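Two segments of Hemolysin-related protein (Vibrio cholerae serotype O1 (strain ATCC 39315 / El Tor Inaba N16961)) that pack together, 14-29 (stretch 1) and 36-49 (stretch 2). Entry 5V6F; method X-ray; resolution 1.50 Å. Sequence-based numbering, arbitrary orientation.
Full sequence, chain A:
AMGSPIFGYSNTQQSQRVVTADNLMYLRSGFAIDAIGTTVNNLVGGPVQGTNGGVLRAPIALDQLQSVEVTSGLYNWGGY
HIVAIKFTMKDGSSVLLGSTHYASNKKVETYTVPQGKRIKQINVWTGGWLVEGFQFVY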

# COMPACT_ATOMS: atom_id res chain seq x y z
N GLN A 14 9.95 -10.00 0.23
CA GLN A 14 8.65 -10.08 -0.43
C GLN A 14 7.71 -11.02 0.31
O GLN A 14 8.05 -12.18 0.58
CB GLN A 14 8.82 -10.56 -1.87
CG GLN A 14 7.51 -10.59 -2.65
CD GLN A 14 7.65 -11.10 -4.06
OE1 GLN A 14 8.75 -11.22 -4.59
NE2 GLN A 14 6.52 -11.42 -4.68
N SER A 15 6.52 -10.52 0.63
CA SER A 15 5.42 -11.34 1.13
C SER A 15 4.28 -11.30 0.12
O SER A 15 4.18 -10.38 -0.70
CB SER A 15 4.93 -10.86 2.50
OG SER A 15 5.92 -11.03 3.50
N GLN A 16 3.42 -12.31 0.18
CA GLN A 16 2.33 -12.46 -0.76
C GLN A 16 1.04 -12.66 0.02
O GLN A 16 0.95 -13.56 0.85
CB GLN A 16 2.60 -13.62 -1.73
CG GLN A 16 3.99 -13.49 -2.38
CD GLN A 16 4.21 -14.36 -3.61
OE1 GLN A 16 4.73 -13.89 -4.63
NE2 GLN A 16 3.84 -15.63 -3.51
N ARG A 17 0.05 -11.80 -0.22
CA ARG A 17 -1.20 -11.81 0.53
C ARG A 17 -2.36 -12.00 -0.44
O ARG A 17 -2.63 -11.13 -1.28
CB ARG A 17 -1.35 -10.54 1.35
CG ARG A 17 -0.39 -10.47 2.54
CD ARG A 17 -0.64 -11.60 3.55
NE ARG A 17 0.31 -11.62 4.66
CZ ARG A 17 1.41 -12.36 4.72
NH1 ARG A 17 1.74 -13.17 3.72
NH2 ARG A 17 2.19 -12.30 5.79
N VAL A 18 -3.04 -13.13 -0.32
CA VAL A 18 -4.15 -13.47 -1.19
C VAL A 18 -5.38 -12.70 -0.77
O VAL A 18 -5.70 -12.59 0.42
CB VAL A 18 -4.39 -14.99 -1.17
CG1 VAL A 18 -5.65 -15.36 -1.93
CG2 VAL A 18 -3.19 -15.73 -1.74
N VAL A 19 -6.09 -12.15 -1.76
CA VAL A 19 -7.33 -11.42 -1.51
C VAL A 19 -8.46 -12.43 -1.32
O VAL A 19 -8.66 -13.32 -2.16
CB VAL A 19 -7.63 -10.45 -2.66
CG1 VAL A 19 -8.89 -9.67 -2.37
CG2 VAL A 19 -6.45 -9.51 -2.88
N THR A 20 -9.20 -12.28 -0.23
CA THR A 20 -10.30 -13.18 0.05
C THR A 20 -11.54 -12.78 -0.75
O THR A 20 -11.57 -11.76 -1.44
CB THR A 20 -10.65 -13.18 1.54
OG1 THR A 20 -11.26 -11.92 1.87
CG2 THR A 20 -9.40 -13.40 2.39
N ALA A 21 -12.59 -13.59 -0.63
CA ALA A 21 -13.86 -13.26 -1.27
C ALA A 21 -14.40 -11.91 -0.82
O ALA A 21 -15.26 -11.34 -1.51
CB ALA A 21 -14.90 -14.35 -0.97
N ASP A 22 -13.94 -11.39 0.32
CA ASP A 22 -14.39 -10.08 0.78
C ASP A 22 -13.74 -8.92 0.03
O ASP A 22 -14.20 -7.79 0.17
CB ASP A 22 -14.13 -9.94 2.28
CG ASP A 22 -15.00 -10.86 3.12
OD1 ASP A 22 -16.16 -11.11 2.72
OD2 ASP A 22 -14.53 -11.34 4.16
N ASN A 23 -12.68 -9.17 -0.75
CA ASN A 23 -12.11 -8.17 -1.65
C ASN A 23 -11.64 -6.92 -0.89
O ASN A 23 -11.92 -5.79 -1.29
CB ASN A 23 -13.12 -7.77 -2.73
CG ASN A 23 -13.35 -8.85 -3.75
OD1 ASN A 23 -12.41 -9.47 -4.24
ND2 ASN A 23 -14.62 -9.08 -4.09
N LEU A 24 -10.90 -7.13 0.20
CA LEU A 24 -10.48 -6.04 1.07
C LEU A 24 -8.96 -5.93 1.12
O LEU A 24 -8.25 -6.94 1.15
CB LEU A 24 -11.01 -6.22 2.49
CG LEU A 24 -12.53 -6.21 2.64
CD1 LEU A 24 -12.93 -6.54 4.08
CD2 LEU A 24 -13.12 -4.88 2.22
N MET A 25 -8.48 -4.69 1.16
CA MET A 25 -7.08 -4.36 1.41
C MET A 25 -7.02 -3.54 2.69
O MET A 25 -7.68 -2.50 2.80
CB MET A 25 -6.49 -3.58 0.23
CG MET A 25 -5.04 -3.18 0.38
SD MET A 25 -4.56 -2.15 -1.02
CE MET A 25 -2.82 -1.90 -0.66
N TYR A 26 -6.24 -4.01 3.66
CA TYR A 26 -6.08 -3.35 4.94
C TYR A 26 -4.70 -2.70 5.02
O TYR A 26 -3.71 -3.26 4.54
CB TYR A 26 -6.24 -4.34 6.10
CG TYR A 26 -7.67 -4.70 6.42
CD1 TYR A 26 -8.29 -5.78 5.80
CD2 TYR A 26 -8.41 -3.98 7.36
CE1 TYR A 26 -9.61 -6.12 6.10
CE2 TYR A 26 -9.72 -4.31 7.65
CZ TYR A 26 -10.31 -5.38 7.02
OH TYR A 26 -11.62 -5.72 7.31
N LEU A 27 -4.64 -1.52 5.63
CA LEU A 27 -3.40 -0.78 5.78
C LEU A 27 -3.31 -0.18 7.17
O LEU A 27 -4.31 0.29 7.72
CB LEU A 27 -3.29 0.35 4.75
CG LEU A 27 -3.32 -0.05 3.27
CD1 LEU A 27 -4.75 -0.01 2.73
CD2 LEU A 27 -2.41 0.87 2.47
N ARG A 28 -2.10 -0.20 7.73
CA ARG A 28 -1.72 0.67 8.83
C ARG A 28 -0.88 1.80 8.25
O ARG A 28 0.02 1.56 7.44
CB ARG A 28 -0.94 -0.08 9.91
CG ARG A 28 -1.83 -0.84 10.88
CD ARG A 28 -1.06 -1.32 12.11
NE ARG A 28 -0.38 -2.60 11.89
CZ ARG A 28 0.92 -2.75 11.65
NH1 ARG A 28 1.74 -1.71 11.57
NH2 ARG A 28 1.41 -3.97 11.48
N SER A 29 -1.17 3.03 8.66
CA SER A 29 -0.46 4.18 8.11
C SER A 29 -0.39 5.29 9.14
O SER A 29 -1.20 5.37 10.07
CB SER A 29 -1.14 4.69 6.82
OG SER A 29 -2.43 5.23 7.09
N ILE A 36 0.59 -3.50 4.98
CA ILE A 36 -0.48 -3.81 4.03
C ILE A 36 -0.86 -5.28 4.18
O ILE A 36 0.01 -6.15 4.26
CB ILE A 36 -0.06 -3.53 2.58
CG1 ILE A 36 0.06 -2.02 2.34
CG2 ILE A 36 -1.04 -4.16 1.58
CD1 ILE A 36 0.65 -1.64 1.00
N GLY A 37 -2.16 -5.55 4.15
CA GLY A 37 -2.65 -6.92 4.14
C GLY A 37 -3.99 -7.06 3.44
O GLY A 37 -4.50 -6.10 2.84
N THR A 38 -4.57 -8.26 3.50
CA THR A 38 -5.89 -8.52 2.95
C THR A 38 -6.90 -8.95 4.01
O THR A 38 -8.08 -9.11 3.69
CB THR A 38 -5.82 -9.58 1.84
OG1 THR A 38 -5.27 -10.79 2.37
CG2 THR A 38 -4.95 -9.09 0.69
N THR A 39 -6.46 -9.15 5.25
CA THR A 39 -7.34 -9.34 6.40
C THR A 39 -6.82 -8.47 7.53
O THR A 39 -5.72 -7.92 7.45
CB THR A 39 -7.39 -10.80 6.86
OG1 THR A 39 -6.13 -11.15 7.47
CG2 THR A 39 -7.67 -11.73 5.70
N VAL A 40 -7.61 -8.36 8.59
CA VAL A 40 -7.17 -7.61 9.76
C VAL A 40 -6.01 -8.27 10.47
O VAL A 40 -5.34 -7.62 11.29
CB VAL A 40 -8.33 -7.40 10.75
CG1 VAL A 40 -9.40 -6.52 10.14
CG2 VAL A 40 -8.91 -8.72 11.20
N ASN A 41 -5.73 -9.54 10.17
CA ASN A 41 -4.71 -10.31 10.88
C ASN A 41 -3.41 -10.48 10.12
O ASN A 41 -2.39 -10.77 10.74
CB ASN A 41 -5.24 -11.71 11.22
CG ASN A 41 -6.29 -11.69 12.31
OD1 ASN A 41 -6.35 -10.76 13.11
ND2 ASN A 41 -7.11 -12.73 12.35
N ASN A 42 -3.40 -10.32 8.79
CA ASN A 42 -2.25 -10.74 8.00
C ASN A 42 -1.46 -9.56 7.42
O ASN A 42 -0.74 -9.74 6.43
CB ASN A 42 -2.67 -11.71 6.89
CG ASN A 42 -3.45 -11.05 5.77
OD1 ASN A 42 -3.61 -9.83 5.71
ND2 ASN A 42 -3.93 -11.87 4.84
N LEU A 43 -1.55 -8.38 8.02
CA LEU A 43 -0.81 -7.24 7.49
C LEU A 43 0.69 -7.51 7.50
O LEU A 43 1.23 -8.12 8.44
CB LEU A 43 -1.12 -5.97 8.29
CG LEU A 43 -2.47 -5.31 7.96
CD1 LEU A 43 -3.58 -5.92 8.79
CD2 LEU A 43 -2.40 -3.81 8.16
N VAL A 44 1.36 -7.05 6.45
CA VAL A 44 2.79 -7.22 6.23
C VAL A 44 3.44 -5.85 6.38
O VAL A 44 3.05 -4.90 5.69
CB VAL A 44 3.08 -7.81 4.84
CG1 VAL A 44 4.58 -7.85 4.55
CG2 VAL A 44 2.46 -9.19 4.69
N GLY A 45 4.41 -5.74 7.26
CA GLY A 45 5.10 -4.48 7.46
C GLY A 45 5.69 -4.41 8.86
O GLY A 45 6.00 -5.44 9.46
N GLY A 46 5.83 -3.19 9.36
CA GLY A 46 6.40 -2.98 10.67
C GLY A 46 5.42 -3.30 11.79
O GLY A 46 4.20 -3.17 11.64
N PRO A 47 5.95 -3.72 12.94
CA PRO A 47 5.09 -4.00 14.09
C PRO A 47 4.64 -2.71 14.76
O PRO A 47 5.22 -1.64 14.57
CB PRO A 47 5.99 -4.82 15.01
CG PRO A 47 7.36 -4.31 14.71
CD PRO A 47 7.37 -3.98 13.24
N VAL A 48 3.59 -2.83 15.57
CA VAL A 48 3.19 -1.71 16.42
C VAL A 48 4.07 -1.77 17.66
O VAL A 48 3.78 -2.50 18.62
CB VAL A 48 1.69 -1.75 16.75
CG1 VAL A 48 1.32 -0.55 17.62
CG2 VAL A 48 0.88 -1.75 15.46
N GLN A 49 5.17 -1.04 17.63
CA GLN A 49 6.23 -1.10 18.63
C GLN A 49 6.57 0.32 19.05
O GLN A 49 6.82 1.18 18.19
CB GLN A 49 7.46 -1.82 18.07
CG GLN A 49 8.76 -1.56 18.83
CD GLN A 49 9.54 -0.39 18.27
OE1 GLN A 49 9.61 -0.18 17.06
NE2 GLN A 49 10.15 0.39 19.16
O HOH W 1 1.78 -10.82 8.33
O HOH W 2 -9.55 -9.68 1.23

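Stretches 14-29 and 36-49 bury 995 Å² between them, joined by a short antiparallel ladder and by side chains that reach backbone carbonyls. Ser15 begins the contact, its small side chain pointing toward stretch 2 with OG 3.6 Å from Val44 CG1. Arg17 follows with the same sense: its NE donates to Asn42 O (2.8 Å), near the guanidinium plane, while Val44 CG2 covers one face of the group. Arg17 NH1 is held by Gln16 O (3.0 Å), and NH2 reaches Leu43 O through water 1, so one long cationic side chain serves several acceptors. Val18 points its side chain away but offers its carbonyl: Thr38 OG1 donates to Val18 O (2.7 Å) and accepts from Asn42 ND2 (3.0 Å), a double role suited to a hydroxyl. Asn42 OD1 in turn takes the amides of Thr38 and Thr39, bracing the loop; a CB on Gly37 would lie 2.5 Å from that same OD1, so glycine fits there. At the type I turn from Thr20 to Asn23, water 2 accepts from Thr20 N and from Leu24 N, just after the turn, and donates to Thr38 O. Met25, extended with all three chi angles t, brings CE to 3.6 Å from Ile36 CG2. Tyr26 pairs with Gly37 through two hydrogen bonds, Tyr26 N to Gly37 O and Gly37 N to Tyr26 O, both 2.8 Å. Its ring lies beside the Thr38-Thr39 backbone, and Val40 CG1 sits over one face, 3.7 Å from the ring centroid, in a CH-pi contact. On the other face of the sheet, Leu27 CD2 meets Ile36 CG1 at 3.8 Å, adding apolar packing between two buried side chains. Arg28 closes the contact: its NH1 and NH2 both donate to Gly46 O (2.9 Å each), with Val48 CG2 over one guanidinium face and Leu43 CD2 4.1 Å from Arg28 CG.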